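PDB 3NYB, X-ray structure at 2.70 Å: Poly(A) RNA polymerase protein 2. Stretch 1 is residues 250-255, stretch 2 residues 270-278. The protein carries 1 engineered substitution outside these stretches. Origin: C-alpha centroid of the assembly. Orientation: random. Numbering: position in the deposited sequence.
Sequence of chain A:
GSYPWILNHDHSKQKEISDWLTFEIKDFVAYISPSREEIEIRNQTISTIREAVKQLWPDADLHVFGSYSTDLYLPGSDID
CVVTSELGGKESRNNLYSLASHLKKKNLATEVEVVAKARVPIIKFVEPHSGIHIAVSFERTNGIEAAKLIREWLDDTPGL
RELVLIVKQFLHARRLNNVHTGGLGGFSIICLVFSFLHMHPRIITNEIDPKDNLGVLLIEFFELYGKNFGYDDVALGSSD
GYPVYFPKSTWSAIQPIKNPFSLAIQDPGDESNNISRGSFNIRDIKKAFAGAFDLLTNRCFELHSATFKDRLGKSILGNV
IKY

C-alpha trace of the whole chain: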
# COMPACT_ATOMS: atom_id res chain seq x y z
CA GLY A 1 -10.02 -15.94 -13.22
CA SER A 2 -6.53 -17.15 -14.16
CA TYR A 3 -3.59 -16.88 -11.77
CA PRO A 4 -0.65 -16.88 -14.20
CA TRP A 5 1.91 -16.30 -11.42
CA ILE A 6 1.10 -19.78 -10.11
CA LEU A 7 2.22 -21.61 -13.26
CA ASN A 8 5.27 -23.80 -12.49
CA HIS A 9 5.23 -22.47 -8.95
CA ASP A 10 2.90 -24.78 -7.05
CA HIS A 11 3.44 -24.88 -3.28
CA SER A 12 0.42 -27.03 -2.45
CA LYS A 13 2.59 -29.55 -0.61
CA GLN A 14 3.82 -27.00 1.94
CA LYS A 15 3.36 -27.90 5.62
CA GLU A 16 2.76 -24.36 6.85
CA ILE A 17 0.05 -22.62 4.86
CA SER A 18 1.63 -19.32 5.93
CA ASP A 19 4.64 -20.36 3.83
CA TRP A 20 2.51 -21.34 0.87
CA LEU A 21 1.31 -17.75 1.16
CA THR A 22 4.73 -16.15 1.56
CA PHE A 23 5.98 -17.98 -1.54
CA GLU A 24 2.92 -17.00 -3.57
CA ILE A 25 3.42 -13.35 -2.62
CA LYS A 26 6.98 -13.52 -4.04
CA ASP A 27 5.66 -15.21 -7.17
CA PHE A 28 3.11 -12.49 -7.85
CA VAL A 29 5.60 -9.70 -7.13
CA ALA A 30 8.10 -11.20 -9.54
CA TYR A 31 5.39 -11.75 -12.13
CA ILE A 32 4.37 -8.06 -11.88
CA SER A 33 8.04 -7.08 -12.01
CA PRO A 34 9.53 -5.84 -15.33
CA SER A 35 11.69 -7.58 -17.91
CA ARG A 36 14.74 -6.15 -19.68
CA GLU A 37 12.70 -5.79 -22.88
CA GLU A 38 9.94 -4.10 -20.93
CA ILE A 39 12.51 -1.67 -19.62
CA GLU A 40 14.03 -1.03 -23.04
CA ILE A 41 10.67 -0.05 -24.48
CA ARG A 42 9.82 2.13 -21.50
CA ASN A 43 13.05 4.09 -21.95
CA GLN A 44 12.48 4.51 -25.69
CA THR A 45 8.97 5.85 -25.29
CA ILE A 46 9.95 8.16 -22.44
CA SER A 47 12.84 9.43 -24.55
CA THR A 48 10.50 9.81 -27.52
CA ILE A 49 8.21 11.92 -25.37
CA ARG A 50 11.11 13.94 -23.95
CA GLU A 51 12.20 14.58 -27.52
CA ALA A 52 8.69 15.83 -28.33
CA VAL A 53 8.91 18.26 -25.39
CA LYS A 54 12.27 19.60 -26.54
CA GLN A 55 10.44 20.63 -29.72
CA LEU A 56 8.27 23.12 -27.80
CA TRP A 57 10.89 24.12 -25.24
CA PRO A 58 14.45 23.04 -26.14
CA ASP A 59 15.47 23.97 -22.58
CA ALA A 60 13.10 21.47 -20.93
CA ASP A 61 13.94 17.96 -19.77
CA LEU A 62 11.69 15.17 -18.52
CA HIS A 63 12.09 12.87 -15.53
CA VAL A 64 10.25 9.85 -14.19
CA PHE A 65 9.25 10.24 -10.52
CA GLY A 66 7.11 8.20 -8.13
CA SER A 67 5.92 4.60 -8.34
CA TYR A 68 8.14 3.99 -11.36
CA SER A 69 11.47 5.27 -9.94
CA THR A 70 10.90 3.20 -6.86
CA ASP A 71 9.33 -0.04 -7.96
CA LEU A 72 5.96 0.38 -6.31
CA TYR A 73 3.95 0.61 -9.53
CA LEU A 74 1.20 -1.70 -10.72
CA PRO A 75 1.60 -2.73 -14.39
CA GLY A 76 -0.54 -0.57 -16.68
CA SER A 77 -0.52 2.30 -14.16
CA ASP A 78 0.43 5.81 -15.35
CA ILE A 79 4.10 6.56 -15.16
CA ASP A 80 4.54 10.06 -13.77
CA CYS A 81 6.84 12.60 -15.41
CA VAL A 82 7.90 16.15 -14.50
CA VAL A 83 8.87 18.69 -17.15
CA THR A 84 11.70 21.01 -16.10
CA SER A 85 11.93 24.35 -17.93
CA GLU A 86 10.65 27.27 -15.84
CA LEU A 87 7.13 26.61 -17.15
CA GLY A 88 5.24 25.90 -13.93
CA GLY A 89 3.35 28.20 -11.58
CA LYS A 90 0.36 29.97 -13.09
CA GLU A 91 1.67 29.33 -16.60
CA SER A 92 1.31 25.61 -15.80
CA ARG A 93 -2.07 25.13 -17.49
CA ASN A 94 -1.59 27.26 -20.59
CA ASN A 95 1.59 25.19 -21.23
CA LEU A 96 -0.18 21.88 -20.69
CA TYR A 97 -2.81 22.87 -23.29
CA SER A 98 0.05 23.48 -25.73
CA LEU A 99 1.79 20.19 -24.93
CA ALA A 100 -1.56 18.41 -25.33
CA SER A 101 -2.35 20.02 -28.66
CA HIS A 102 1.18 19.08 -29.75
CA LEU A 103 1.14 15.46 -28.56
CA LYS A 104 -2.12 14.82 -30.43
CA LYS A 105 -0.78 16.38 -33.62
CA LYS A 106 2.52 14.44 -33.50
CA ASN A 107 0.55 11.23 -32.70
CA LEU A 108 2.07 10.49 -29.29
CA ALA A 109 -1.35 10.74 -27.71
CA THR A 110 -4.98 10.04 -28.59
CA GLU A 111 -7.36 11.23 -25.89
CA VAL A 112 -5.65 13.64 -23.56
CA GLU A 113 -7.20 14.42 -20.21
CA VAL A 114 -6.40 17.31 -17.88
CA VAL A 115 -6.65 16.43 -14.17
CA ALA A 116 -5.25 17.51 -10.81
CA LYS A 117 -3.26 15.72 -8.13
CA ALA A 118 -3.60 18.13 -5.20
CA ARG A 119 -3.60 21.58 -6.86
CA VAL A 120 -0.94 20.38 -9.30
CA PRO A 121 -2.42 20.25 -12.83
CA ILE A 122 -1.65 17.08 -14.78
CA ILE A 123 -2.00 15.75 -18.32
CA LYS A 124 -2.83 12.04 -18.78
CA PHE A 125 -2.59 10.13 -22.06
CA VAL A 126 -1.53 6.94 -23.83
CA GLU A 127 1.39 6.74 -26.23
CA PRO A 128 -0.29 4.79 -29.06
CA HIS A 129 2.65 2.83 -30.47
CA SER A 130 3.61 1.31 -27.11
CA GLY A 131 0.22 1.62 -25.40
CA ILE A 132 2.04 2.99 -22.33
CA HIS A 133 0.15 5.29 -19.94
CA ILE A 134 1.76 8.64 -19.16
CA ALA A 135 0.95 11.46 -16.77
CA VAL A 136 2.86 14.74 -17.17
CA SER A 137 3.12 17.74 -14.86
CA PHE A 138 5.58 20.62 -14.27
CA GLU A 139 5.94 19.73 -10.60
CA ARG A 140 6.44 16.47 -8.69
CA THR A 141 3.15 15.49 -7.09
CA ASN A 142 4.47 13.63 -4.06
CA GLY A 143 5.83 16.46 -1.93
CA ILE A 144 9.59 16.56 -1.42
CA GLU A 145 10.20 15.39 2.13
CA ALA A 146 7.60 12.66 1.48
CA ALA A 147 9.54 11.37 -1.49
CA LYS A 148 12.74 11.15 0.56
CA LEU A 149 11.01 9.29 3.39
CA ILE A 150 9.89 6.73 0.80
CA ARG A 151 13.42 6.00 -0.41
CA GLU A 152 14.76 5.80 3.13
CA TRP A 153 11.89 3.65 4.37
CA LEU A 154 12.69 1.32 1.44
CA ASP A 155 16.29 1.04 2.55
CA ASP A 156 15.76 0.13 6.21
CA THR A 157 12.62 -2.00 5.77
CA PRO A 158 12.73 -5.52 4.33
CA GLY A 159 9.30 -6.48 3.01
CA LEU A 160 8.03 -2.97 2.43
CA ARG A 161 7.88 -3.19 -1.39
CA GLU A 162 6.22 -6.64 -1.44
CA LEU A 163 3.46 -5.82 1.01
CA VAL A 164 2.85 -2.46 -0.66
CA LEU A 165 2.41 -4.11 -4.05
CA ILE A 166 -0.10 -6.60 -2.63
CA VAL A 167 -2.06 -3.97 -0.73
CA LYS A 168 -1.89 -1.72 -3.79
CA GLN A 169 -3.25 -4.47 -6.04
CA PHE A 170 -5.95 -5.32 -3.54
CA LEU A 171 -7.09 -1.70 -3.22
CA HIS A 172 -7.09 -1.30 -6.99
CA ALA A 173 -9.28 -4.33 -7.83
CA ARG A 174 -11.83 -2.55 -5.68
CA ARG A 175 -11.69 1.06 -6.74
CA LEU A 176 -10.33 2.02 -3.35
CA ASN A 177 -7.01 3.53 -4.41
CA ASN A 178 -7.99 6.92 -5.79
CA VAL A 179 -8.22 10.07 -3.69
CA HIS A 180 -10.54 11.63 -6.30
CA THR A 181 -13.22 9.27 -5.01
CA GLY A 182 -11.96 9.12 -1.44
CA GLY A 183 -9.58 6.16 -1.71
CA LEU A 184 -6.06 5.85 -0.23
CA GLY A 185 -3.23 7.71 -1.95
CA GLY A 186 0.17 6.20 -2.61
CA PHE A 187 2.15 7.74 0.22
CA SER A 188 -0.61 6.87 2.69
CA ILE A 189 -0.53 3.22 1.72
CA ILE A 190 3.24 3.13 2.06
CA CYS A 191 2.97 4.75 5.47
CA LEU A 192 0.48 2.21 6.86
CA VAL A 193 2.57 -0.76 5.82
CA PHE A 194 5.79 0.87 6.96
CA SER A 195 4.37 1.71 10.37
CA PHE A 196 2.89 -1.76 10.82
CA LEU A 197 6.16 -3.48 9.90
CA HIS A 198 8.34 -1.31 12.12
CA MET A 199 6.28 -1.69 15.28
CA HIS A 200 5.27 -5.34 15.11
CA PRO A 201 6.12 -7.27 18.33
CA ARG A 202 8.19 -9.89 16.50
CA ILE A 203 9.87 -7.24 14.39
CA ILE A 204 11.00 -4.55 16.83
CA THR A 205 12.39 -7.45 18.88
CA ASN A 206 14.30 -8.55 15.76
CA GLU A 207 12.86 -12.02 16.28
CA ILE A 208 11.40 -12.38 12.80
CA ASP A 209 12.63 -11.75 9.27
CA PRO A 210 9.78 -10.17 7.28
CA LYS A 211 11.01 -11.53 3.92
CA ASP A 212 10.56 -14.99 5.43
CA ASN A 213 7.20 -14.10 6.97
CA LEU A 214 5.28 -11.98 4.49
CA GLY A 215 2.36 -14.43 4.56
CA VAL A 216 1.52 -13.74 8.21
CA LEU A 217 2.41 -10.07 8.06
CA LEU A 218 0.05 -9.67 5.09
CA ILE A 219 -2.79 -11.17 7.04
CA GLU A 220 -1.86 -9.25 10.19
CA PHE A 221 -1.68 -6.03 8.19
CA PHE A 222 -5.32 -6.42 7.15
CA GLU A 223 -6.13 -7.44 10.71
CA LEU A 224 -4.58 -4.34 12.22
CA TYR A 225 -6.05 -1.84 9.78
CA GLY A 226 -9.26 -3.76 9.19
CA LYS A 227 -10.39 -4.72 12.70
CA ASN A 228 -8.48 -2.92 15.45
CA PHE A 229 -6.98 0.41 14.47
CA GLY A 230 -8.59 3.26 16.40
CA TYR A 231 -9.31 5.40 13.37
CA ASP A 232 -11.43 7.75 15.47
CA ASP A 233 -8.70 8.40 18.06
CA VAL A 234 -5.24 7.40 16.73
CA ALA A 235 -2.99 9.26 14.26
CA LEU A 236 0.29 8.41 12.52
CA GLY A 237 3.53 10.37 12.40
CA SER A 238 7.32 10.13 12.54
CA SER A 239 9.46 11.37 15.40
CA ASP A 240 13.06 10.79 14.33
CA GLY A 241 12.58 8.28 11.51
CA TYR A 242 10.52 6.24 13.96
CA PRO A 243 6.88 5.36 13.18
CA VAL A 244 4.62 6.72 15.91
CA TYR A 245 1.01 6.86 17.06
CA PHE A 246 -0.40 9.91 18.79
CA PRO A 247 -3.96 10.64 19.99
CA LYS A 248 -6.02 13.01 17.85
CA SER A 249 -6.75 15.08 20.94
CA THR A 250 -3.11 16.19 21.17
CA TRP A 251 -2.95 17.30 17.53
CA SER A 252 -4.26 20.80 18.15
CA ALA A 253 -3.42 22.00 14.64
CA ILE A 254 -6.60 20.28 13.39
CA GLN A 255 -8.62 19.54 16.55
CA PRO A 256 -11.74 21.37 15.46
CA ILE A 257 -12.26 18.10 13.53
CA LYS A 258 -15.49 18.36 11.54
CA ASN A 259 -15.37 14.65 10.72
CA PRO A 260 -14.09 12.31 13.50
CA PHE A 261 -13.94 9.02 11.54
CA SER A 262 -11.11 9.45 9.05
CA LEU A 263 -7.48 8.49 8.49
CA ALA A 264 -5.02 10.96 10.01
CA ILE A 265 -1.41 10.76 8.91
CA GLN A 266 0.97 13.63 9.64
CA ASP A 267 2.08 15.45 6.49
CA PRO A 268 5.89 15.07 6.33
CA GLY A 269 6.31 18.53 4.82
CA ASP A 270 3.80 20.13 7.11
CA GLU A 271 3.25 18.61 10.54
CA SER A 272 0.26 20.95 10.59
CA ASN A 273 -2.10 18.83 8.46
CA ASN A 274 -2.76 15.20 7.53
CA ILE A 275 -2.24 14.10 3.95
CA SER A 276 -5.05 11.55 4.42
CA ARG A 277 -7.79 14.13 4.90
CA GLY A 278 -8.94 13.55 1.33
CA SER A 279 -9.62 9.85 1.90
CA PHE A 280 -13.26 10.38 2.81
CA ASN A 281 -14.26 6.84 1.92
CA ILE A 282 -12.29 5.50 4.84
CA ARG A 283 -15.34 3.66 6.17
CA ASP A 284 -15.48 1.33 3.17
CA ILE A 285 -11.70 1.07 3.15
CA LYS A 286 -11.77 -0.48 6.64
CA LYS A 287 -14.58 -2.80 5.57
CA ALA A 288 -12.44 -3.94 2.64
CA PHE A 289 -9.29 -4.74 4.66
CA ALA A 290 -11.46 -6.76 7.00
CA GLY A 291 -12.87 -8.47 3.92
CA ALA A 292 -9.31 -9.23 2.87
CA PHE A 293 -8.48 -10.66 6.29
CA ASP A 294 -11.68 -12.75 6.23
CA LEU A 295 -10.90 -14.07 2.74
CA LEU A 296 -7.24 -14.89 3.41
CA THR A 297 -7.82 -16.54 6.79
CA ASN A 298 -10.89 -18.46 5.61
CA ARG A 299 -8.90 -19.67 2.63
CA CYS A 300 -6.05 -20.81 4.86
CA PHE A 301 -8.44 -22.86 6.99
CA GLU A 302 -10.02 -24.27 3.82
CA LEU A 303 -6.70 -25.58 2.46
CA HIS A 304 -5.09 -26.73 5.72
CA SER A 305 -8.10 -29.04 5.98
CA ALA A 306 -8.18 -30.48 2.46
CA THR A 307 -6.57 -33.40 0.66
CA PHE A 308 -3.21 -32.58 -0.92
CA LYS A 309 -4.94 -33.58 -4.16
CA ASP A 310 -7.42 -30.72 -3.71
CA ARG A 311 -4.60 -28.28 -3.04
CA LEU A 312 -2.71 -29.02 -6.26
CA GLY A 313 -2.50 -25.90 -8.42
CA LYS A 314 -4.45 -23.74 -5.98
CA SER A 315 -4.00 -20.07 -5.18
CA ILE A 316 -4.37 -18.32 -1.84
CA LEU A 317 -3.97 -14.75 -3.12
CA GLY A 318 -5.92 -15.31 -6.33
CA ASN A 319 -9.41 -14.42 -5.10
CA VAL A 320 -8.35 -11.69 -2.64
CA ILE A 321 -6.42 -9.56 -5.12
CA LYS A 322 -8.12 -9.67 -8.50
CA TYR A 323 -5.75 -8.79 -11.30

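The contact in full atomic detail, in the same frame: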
# COMPACT_ATOMS: atom_id res chain seq x y z
N THR A 250 -4.34 15.44 20.97
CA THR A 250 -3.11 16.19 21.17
C THR A 250 -2.72 16.99 19.93
O THR A 250 -1.96 17.96 20.02
CB THR A 250 -1.93 15.28 21.57
OG1 THR A 250 -1.35 14.69 20.41
CG2 THR A 250 -2.39 14.18 22.52
N TRP A 251 -3.23 16.58 18.77
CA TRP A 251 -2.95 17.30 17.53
C TRP A 251 -3.87 18.50 17.46
O TRP A 251 -4.95 18.43 16.88
CB TRP A 251 -3.15 16.41 16.30
CG TRP A 251 -2.43 16.91 15.08
CD1 TRP A 251 -1.86 18.14 14.90
CD2 TRP A 251 -2.21 16.18 13.85
NE1 TRP A 251 -1.30 18.22 13.65
CE2 TRP A 251 -1.50 17.05 13.00
CE3 TRP A 251 -2.55 14.91 13.42
CZ2 TRP A 251 -1.12 16.65 11.70
CZ3 TRP A 251 -2.16 14.52 12.14
CH2 TRP A 251 -1.46 15.39 11.30
N SER A 252 -3.43 19.61 18.05
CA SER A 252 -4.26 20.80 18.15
C SER A 252 -4.43 21.49 16.80
O SER A 252 -5.46 22.11 16.52
CB SER A 252 -3.65 21.78 19.16
OG SER A 252 -3.29 21.10 20.35
N ALA A 253 -3.42 21.36 15.95
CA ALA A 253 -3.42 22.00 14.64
C ALA A 253 -4.72 21.76 13.85
O ALA A 253 -5.10 22.57 13.00
CB ALA A 253 -2.21 21.55 13.83
N ILE A 254 -5.41 20.66 14.15
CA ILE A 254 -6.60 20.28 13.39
C ILE A 254 -7.78 19.87 14.27
O ILE A 254 -8.78 19.35 13.77
CB ILE A 254 -6.29 19.12 12.43
CG1 ILE A 254 -5.88 17.88 13.23
CG2 ILE A 254 -5.20 19.50 11.44
CD1 ILE A 254 -5.21 16.82 12.41
N GLN A 255 -7.67 20.10 15.58
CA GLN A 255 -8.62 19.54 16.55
C GLN A 255 -10.07 20.06 16.50
O GLN A 255 -10.95 19.48 17.15
CB GLN A 255 -8.07 19.59 17.97
CG GLN A 255 -7.69 18.22 18.52
CD GLN A 255 -8.89 17.29 18.61
OE1 GLN A 255 -8.78 16.09 18.37
NE2 GLN A 255 -10.04 17.85 18.97
N ASP A 270 4.62 19.22 6.36
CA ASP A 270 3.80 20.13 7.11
C ASP A 270 3.15 19.31 8.22
O ASP A 270 2.15 18.63 7.99
CB ASP A 270 2.77 20.78 6.20
CG ASP A 270 1.76 21.63 6.95
OD1 ASP A 270 1.83 22.87 6.87
OD2 ASP A 270 0.87 21.04 7.61
N GLU A 271 3.75 19.35 9.40
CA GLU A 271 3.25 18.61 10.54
C GLU A 271 1.93 19.20 10.99
O GLU A 271 1.34 18.75 11.97
CB GLU A 271 4.27 18.64 11.67
CG GLU A 271 4.88 20.02 11.92
CD GLU A 271 5.25 20.26 13.37
OE1 GLU A 271 5.79 19.34 14.02
OE2 GLU A 271 5.00 21.38 13.86
N SER A 272 1.48 20.21 10.26
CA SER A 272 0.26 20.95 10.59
C SER A 272 -1.02 20.30 10.06
O SER A 272 -2.10 20.53 10.61
CB SER A 272 0.37 22.38 10.07
OG SER A 272 -0.89 22.88 9.67
N ASN A 273 -0.92 19.50 9.00
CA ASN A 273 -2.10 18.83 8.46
C ASN A 273 -1.85 17.37 8.08
O ASN A 273 -0.70 16.95 7.88
CB ASN A 273 -2.64 19.59 7.25
CG ASN A 273 -1.94 19.21 5.96
OD1 ASN A 273 -2.59 19.04 4.92
ND2 ASN A 273 -0.62 19.07 6.01
N ASN A 274 -2.91 16.58 7.99
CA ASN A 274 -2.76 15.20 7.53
C ASN A 274 -2.96 15.08 6.02
O ASN A 274 -3.83 15.73 5.44
CB ASN A 274 -3.63 14.22 8.32
CG ASN A 274 -5.04 14.08 7.78
OD1 ASN A 274 -5.42 14.72 6.80
ND2 ASN A 274 -5.84 13.23 8.42
N ILE A 275 -2.13 14.28 5.39
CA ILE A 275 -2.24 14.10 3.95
C ILE A 275 -3.37 13.14 3.60
O ILE A 275 -3.68 12.95 2.43
CB ILE A 275 -0.91 13.64 3.33
CG1 ILE A 275 0.00 13.05 4.39
CG2 ILE A 275 -0.19 14.81 2.70
CD1 ILE A 275 -0.56 11.85 5.09
N SER A 276 -4.00 12.55 4.62
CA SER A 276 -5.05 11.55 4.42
C SER A 276 -6.44 12.13 4.57
O SER A 276 -7.44 11.40 4.58
CB SER A 276 -4.89 10.39 5.42
OG SER A 276 -3.71 10.52 6.18
N ARG A 277 -6.51 13.45 4.72
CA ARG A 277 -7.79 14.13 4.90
C ARG A 277 -8.72 13.81 3.74
O ARG A 277 -9.92 13.61 3.93
CB ARG A 277 -7.57 15.64 5.01
CG ARG A 277 -8.85 16.46 4.96
CD ARG A 277 -9.65 16.31 6.23
NE ARG A 277 -9.02 17.01 7.34
CZ ARG A 277 -9.38 18.22 7.75
NH1 ARG A 277 -10.37 18.86 7.15
NH2 ARG A 277 -8.75 18.79 8.78
N GLY A 278 -8.16 13.75 2.54
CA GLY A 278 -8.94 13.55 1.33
C GLY A 278 -9.52 12.16 1.14
O GLY A 278 -10.35 11.94 0.26

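A small contact between two irregular segments often rests on one large aromatic side chain laid against exposed backbone, and the packing of residues 250-255 on 270-278 in Poly(A) RNA polymerase protein 2 illustrates the principle. The two segments bury 276 Å² between them, counting both sides, and W251, I254 and S272 contribute the most.

W251 directs its CA-to-CB bond toward the second stretch, and with chi1 in the t well its indole extends along the turn formed by D270 to N273. The ring nitrogen makes the single hydrogen bond across the interface: NE1 of W251 donates to the carbonyl O of E271 at 3.2 Å, a weak bond because the angle at the hydrogen is only 121°. Beyond it the six-membered ring follows the chain, with W251 CZ2 3.8 Å from N273 C and W251 CH2 3.9 Å from N274 CB. Tryptophan suits this buried site, since it combines a broad hydrophobic surface with one polar group for a turn carbonyl.

S272 takes part through its main chain. Its CA-to-CB bond points away, whereas its carbonyl O is approached by two aliphatic groups, A253 CB and I254 CG2, each at 3.4 Å. The small methyl of A253 fits where the backbones come close, A253 CA lying 5.6 Å from S272 CA. I254, in the p rotamer, adds bulk: its CG2 also reaches to 4.4 Å from N273 CA, while its CB lies 4.4 Å from NH2 of R277, near the plane of the guanidinium and at its edge. This is van der Waals packing, not polar pairing.

Within the second stretch, a weak backbone hydrogen bond from N273 N to D270 O, 3.3 Å long, spans the type I turn on which W251 rests.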